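Local coordinates for Mll8193 protein (Mesorhizobium loti, PDB 3FH1), which is of unknown function but has the NTF2-like fold of the SnoaL family, whose curved sheet and helices usually enclose a ligand-binding or catalytic pocket, at residues V88-W100 / S106-G118. Sequence-based numbering, arbitrary orientation. Where two conformers were deposited one is given.
Sequences VAGDRATIRWRYW and SVRGVNLMRVQDG
Strands 92-100 and 106-116 pair as an antiparallel beta hairpin in the curved sheet of the NTF2-like fold, and Trp97 lies flat across the opposing strand at Gly109. Gly109 CA sits 3.5 Å from the centroid of the Trp97 six-membered ring, 8° off its normal, a CH-pi contact. With CG lodged between the backbone N and the carbonyl carbon (chi1 48°), the indole reaches over this strand and brings Trp97 NE1 within 2.9 Å of Asn111 OD1. That hydrogen bond leaves in the ring plane but meets the amide from above its carbonyl plane, ring and amide being almost perpendicular. A leucine in place of Trp97 would probably uncover the Gly109 backbone and leave Asn111 OD1 without its indole donor. Further along the same face, Ile95 CD1 packs 4.0 Å from selenomethionine Met113 CG. On the opposite face, Arg98 NH1 donates to Ser106 OG (3.0 Å), while Arg108 CG covers one side of the Arg98 guanidinium. Arg96 NH1 and Arg108 NH2 approach to 3.7 Å, but Glu84 bridges both arginines, and Asp56 of the second subunit pairs with Arg98. The hairpin thus divides its chemistry: a mixed aromatic, amide and apolar face, where Ile95 meets helix 16-31 and Asn111 ND2 weakly contacts an unidentified ligand, and an arginine-rich face whose repulsion acids of both subunits probably offset.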
loop_
_atom_site.group_PDB
_atom_site.type_symbol
_atom_site.label_atom_id
_atom_site.label_comp_id
_atom_site.label_asym_id
_atom_site.label_seq_id
_atom_site.Cartn_x
_atom_site.Cartn_y
_atom_site.Cartn_z
ATOM N N VAL A 88 5.994 9.193 4.309
ATOM C CA VAL A 88 5.227 9.659 5.482
ATOM C C VAL A 88 4.414 10.872 5.183
ATOM O O VAL A 88 4.921 11.794 4.537
ATOM C CB VAL A 88 6.244 9.985 6.624
ATOM C CG1 VAL A 88 5.567 10.639 7.784
ATOM C CG2 VAL A 88 6.987 8.692 7.022
ATOM N N ALA A 89 3.195 10.924 5.703
ATOM C CA ALA A 89 2.366 12.108 5.615
ATOM C C ALA A 89 1.439 12.135 6.820
ATOM O O ALA A 89 0.588 11.267 6.983
ATOM C CB ALA A 89 1.574 12.151 4.276
ATOM N N GLY A 90 1.652 13.104 7.699
ATOM C CA GLY A 90 0.800 13.256 8.847
ATOM C C GLY A 90 0.998 12.077 9.756
ATOM O O GLY A 90 2.133 11.757 10.105
ATOM N N ASP A 91 -0.101 11.419 10.130
ATOM C CA ASP A 91 -0.072 10.260 11.047
ATOM C C ASP A 91 -0.039 8.933 10.243
ATOM O O ASP A 91 -0.194 7.823 10.797
ATOM C CB ASP A 91 -1.334 10.284 11.909
ATOM C CG ASP A 91 -1.330 11.346 12.926
ATOM O OD1 ASP A 91 -0.249 11.631 13.511
ATOM O OD2 ASP A 91 -2.449 11.871 13.166
ATOM N N ARG A 92 0.237 8.997 8.942
ATOM C CA ARG A 92 0.277 7.798 8.100
ATOM C C ARG A 92 1.582 7.587 7.393
ATOM O O ARG A 92 2.331 8.536 7.176
ATOM C CB ARG A 92 -0.838 7.885 7.051
ATOM C CG ARG A 92 -2.206 7.892 7.749
ATOM C CD ARG A 92 -3.221 7.430 6.840
ATOM N NE ARG A 92 -4.534 7.584 7.397
ATOM C CZ ARG A 92 -5.572 6.964 6.871
ATOM N NH1 ARG A 92 -5.407 6.164 5.828
ATOM N NH2 ARG A 92 -6.767 7.186 7.372
ATOM N N ALA A 93 1.876 6.352 7.030
ATOM C CA ALA A 93 3.047 6.071 6.269
ATOM C C ALA A 93 2.841 4.865 5.431
ATOM O O ALA A 93 1.992 4.020 5.701
ATOM C CB ALA A 93 4.216 5.809 7.185
ATOM N N THR A 94 3.599 4.814 4.351
ATOM C CA THR A 94 3.692 3.562 3.577
ATOM C C THR A 94 5.159 3.092 3.593
ATOM O O THR A 94 6.070 3.908 3.559
ATOM C CB THR A 94 3.193 3.700 2.096
ATOM O OG1 THR A 94 3.997 4.658 1.368
ATOM C CG2 THR A 94 1.748 4.057 2.053
ATOM N N ILE A 95 5.362 1.794 3.727
ATOM C CA ILE A 95 6.723 1.234 3.714
ATOM C C ILE A 95 6.721 0.138 2.702
ATOM O O ILE A 95 6.056 -0.900 2.899
ATOM C CB ILE A 95 7.164 0.625 5.072
ATOM C CG1 ILE A 95 6.941 1.638 6.225
ATOM C CG2 ILE A 95 8.583 0.160 4.970
ATOM C CD1 ILE A 95 7.002 0.969 7.634
ATOM N N ARG A 96 7.383 0.403 1.568
ATOM C CA ARG A 96 7.596 -0.651 0.559
ATOM C C ARG A 96 8.865 -1.394 0.883
ATOM O O ARG A 96 9.888 -0.807 1.234
ATOM C CB ARG A 96 7.639 -0.096 -0.872
ATOM C CG ARG A 96 6.269 0.264 -1.443
ATOM C CD ARG A 96 6.448 0.621 -2.911
ATOM N NE ARG A 96 7.188 1.844 -3.227
ATOM C CZ ARG A 96 8.336 1.896 -3.913
ATOM N NH1 ARG A 96 9.018 0.817 -4.200
ATOM N NH2 ARG A 96 8.844 3.067 -4.290
ATOM N N TRP A 97 8.805 -2.711 0.717
ATOM C CA TRP A 97 9.868 -3.632 1.058
ATOM C C TRP A 97 9.961 -4.841 0.163
ATOM O O TRP A 97 9.058 -5.150 -0.600
ATOM C CB TRP A 97 9.725 -4.075 2.537
ATOM C CG TRP A 97 8.355 -4.505 2.943
ATOM C CD1 TRP A 97 7.496 -3.776 3.718
ATOM C CD2 TRP A 97 7.701 -5.773 2.718
ATOM N NE1 TRP A 97 6.337 -4.459 3.931
ATOM C CE2 TRP A 97 6.435 -5.691 3.349
ATOM C CE3 TRP A 97 8.035 -6.943 2.044
ATOM C CZ2 TRP A 97 5.515 -6.743 3.307
ATOM C CZ3 TRP A 97 7.119 -7.967 2.002
ATOM C CH2 TRP A 97 5.906 -7.873 2.642
ATOM N N ARG A 98 11.106 -5.519 0.247
ATOM C CA ARG A 98 11.325 -6.831 -0.330
ATOM C C ARG A 98 11.716 -7.755 0.823
ATOM O O ARG A 98 12.666 -7.465 1.572
ATOM C CB ARG A 98 12.422 -6.811 -1.381
ATOM C CG ARG A 98 12.691 -8.209 -1.906
ATOM C CD ARG A 98 13.731 -8.244 -2.988
ATOM N NE ARG A 98 13.471 -7.395 -4.146
ATOM C CZ ARG A 98 12.842 -7.836 -5.226
ATOM N NH1 ARG A 98 12.397 -9.086 -5.283
ATOM N NH2 ARG A 98 12.672 -7.040 -6.266
ATOM N N TYR A 99 10.942 -8.818 0.987
ATOM C CA TYR A 99 11.185 -9.826 2.038
ATOM C C TYR A 99 11.913 -11.010 1.428
ATOM O O TYR A 99 11.474 -11.568 0.409
ATOM C CB TYR A 99 9.830 -10.272 2.610
ATOM C CG TYR A 99 9.921 -11.367 3.645
ATOM C CD1 TYR A 99 10.583 -11.160 4.814
ATOM C CD2 TYR A 99 9.279 -12.601 3.456
ATOM C CE1 TYR A 99 10.658 -12.136 5.788
ATOM C CE2 TYR A 99 9.361 -13.618 4.427
ATOM C CZ TYR A 99 10.041 -13.365 5.604
ATOM O OH TYR A 99 10.139 -14.324 6.608
ATOM N N TRP A 100 13.005 -11.414 2.089
ATOM C CA TRP A 100 13.814 -12.548 1.679
ATOM C C TRP A 100 13.556 -13.680 2.637
ATOM O O TRP A 100 13.682 -13.528 3.846
ATOM C CB TRP A 100 15.301 -12.202 1.680
ATOM C CG TRP A 100 15.668 -11.177 0.697
ATOM C CD1 TRP A 100 15.651 -9.814 0.863
ATOM C CD2 TRP A 100 16.162 -11.412 -0.614
ATOM N NE1 TRP A 100 16.087 -9.206 -0.278
ATOM C CE2 TRP A 100 16.401 -10.161 -1.203
ATOM C CE3 TRP A 100 16.405 -12.565 -1.359
ATOM C CZ2 TRP A 100 16.895 -10.024 -2.499
ATOM C CZ3 TRP A 100 16.880 -12.423 -2.644
ATOM C CH2 TRP A 100 17.138 -11.158 -3.191
ATOM N N SER A 106 12.254 -14.388 -2.682
ATOM C CA SER A 106 11.840 -13.121 -2.113
ATOM C C SER A 106 10.486 -12.766 -2.645
ATOM O O SER A 106 10.009 -13.400 -3.601
ATOM C CB SER A 106 12.816 -11.990 -2.444
ATOM O OG SER A 106 12.759 -11.618 -3.812
ATOM N N VAL A 107 9.868 -11.781 -2.011
ATOM C CA VAL A 107 8.614 -11.227 -2.473
ATOM C C VAL A 107 8.566 -9.725 -2.118
ATOM O O VAL A 107 9.004 -9.299 -1.046
ATOM C CB VAL A 107 7.369 -11.979 -1.920
ATOM C CG1 VAL A 107 7.298 -11.917 -0.366
ATOM C CG2 VAL A 107 6.077 -11.450 -2.574
ATOM N N ARG A 108 8.088 -8.904 -3.046
ATOM C CA ARG A 108 7.858 -7.499 -2.731
ATOM C C ARG A 108 6.525 -7.294 -2.046
ATOM O O ARG A 108 5.540 -7.986 -2.324
ATOM C CB ARG A 108 7.954 -6.658 -3.991
ATOM C CG ARG A 108 9.239 -6.734 -4.762
ATOM C CD ARG A 108 9.180 -5.880 -6.006
ATOM N NE ARG A 108 9.184 -4.448 -5.728
ATOM C CZ ARG A 108 8.609 -3.543 -6.517
ATOM N NH1 ARG A 108 8.014 -3.901 -7.626
ATOM N NH2 ARG A 108 8.660 -2.264 -6.200
ATOM N N GLY A 109 6.480 -6.285 -1.183
ATOM C CA GLY A 109 5.268 -5.952 -0.413
ATOM C C GLY A 109 5.258 -4.546 0.080
ATOM O O GLY A 109 6.157 -3.735 -0.204
ATOM N N VAL A 110 4.217 -4.233 0.832
ATOM C CA VAL A 110 4.038 -2.913 1.360
ATOM C C VAL A 110 3.242 -3.007 2.655
ATOM O O VAL A 110 2.359 -3.888 2.823
ATOM C CB VAL A 110 3.263 -1.981 0.354
ATOM C CG1 VAL A 110 1.837 -2.493 0.081
ATOM C CG2 VAL A 110 3.346 -0.498 0.818
ATOM N N ASN A 111 3.579 -2.110 3.582
ATOM C CA ASN A 111 2.790 -1.901 4.779
ATOM C C ASN A 111 2.160 -0.487 4.728
ATOM O O ASN A 111 2.837 0.514 4.392
ATOM C CB ASN A 111 3.633 -1.858 6.059
ATOM C CG ASN A 111 4.114 -3.198 6.508
ATOM O OD1 ASN A 111 4.129 -4.158 5.776
ATOM N ND2 ASN A 111 4.483 -3.276 7.797
ATOM N N LEU A 112 0.861 -0.408 5.031
ATOM C CA LEU A 112 0.189 0.852 5.283
ATOM C C LEU A 112 0.038 1.018 6.787
ATOM O O LEU A 112 -0.633 0.237 7.477
ATOM C CB LEU A 112 -1.200 0.916 4.662
ATOM C CG LEU A 112 -1.284 1.450 3.240
ATOM C CD1 LEU A 112 -0.457 0.527 2.283
ATOM C CD2 LEU A 112 -2.770 1.590 2.801
HETATM N N MSE A 113 0.616 2.095 7.273
HETATM C CA MSE A 113 0.756 2.307 8.720
HETATM C C MSE A 113 0.051 3.514 9.173
HETATM O O MSE A 113 0.049 4.526 8.480
HETATM C CB MSE A 113 2.256 2.464 9.085
HETATM C CG MSE A 113 3.167 1.370 8.572
HETATM SE SE MSE A 113 3.007 -0.292 9.489
HETATM C CE MSE A 113 3.910 0.238 11.107
ATOM N N ARG A 114 -0.541 3.435 10.369
ATOM C CA ARG A 114 -1.236 4.567 10.932
ATOM C C ARG A 114 -0.918 4.696 12.427
ATOM O O ARG A 114 -0.883 3.668 13.141
ATOM C CB ARG A 114 -2.729 4.481 10.700
ATOM C CG ARG A 114 -3.478 5.725 11.194
ATOM C CD ARG A 114 -4.926 5.788 10.756
ATOM N NE ARG A 114 -5.709 4.653 11.198
ATOM C CZ ARG A 114 -6.314 4.577 12.369
ATOM N NH1 ARG A 114 -6.242 5.576 13.229
ATOM N NH2 ARG A 114 -7.011 3.485 12.671
ATOM N N VAL A 115 -0.610 5.917 12.849
ATOM C CA VAL A 115 -0.287 6.192 14.242
ATOM C C VAL A 115 -1.276 7.110 14.875
ATOM O O VAL A 115 -1.831 7.998 14.219
ATOM C CB VAL A 115 1.086 6.823 14.369
ATOM C CG1 VAL A 115 2.147 5.793 13.888
ATOM C CG2 VAL A 115 1.130 8.139 13.582
ATOM N N GLN A 116 -1.474 6.920 16.183
ATOM C CA GLN A 116 -2.381 7.765 16.948
ATOM C C GLN A 116 -1.736 7.882 18.322
ATOM O O GLN A 116 -1.256 6.881 18.866
ATOM C CB GLN A 116 -3.732 7.110 17.050
ATOM C CG GLN A 116 -4.714 7.878 17.835
ATOM C CD GLN A 116 -6.066 7.223 17.779
ATOM O OE1 GLN A 116 -6.551 6.702 18.774
ATOM N NE2 GLN A 116 -6.636 7.169 16.587
ATOM N N ASP A 117 -1.730 9.079 18.893
ATOM C CA ASP A 117 -1.087 9.321 20.192
ATOM C C ASP A 117 0.365 8.841 20.220
ATOM O O ASP A 117 0.861 8.418 21.262
ATOM C CB ASP A 117 -1.856 8.653 21.343
ATOM C CG ASP A 117 -3.044 9.463 21.813
ATOM O OD1 ASP A 117 -3.456 10.393 21.082
ATOM O OD2 ASP A 117 -3.579 9.142 22.908
ATOM N N GLY A 118 1.058 8.925 19.086
ATOM C CA GLY A 118 2.474 8.578 19.055
ATOM C C GLY A 118 2.825 7.103 19.000
ATOM O O GLY A 118 3.995 6.751 19.181
HETATM O O HOH W 1 0.133 10.490 16.646
#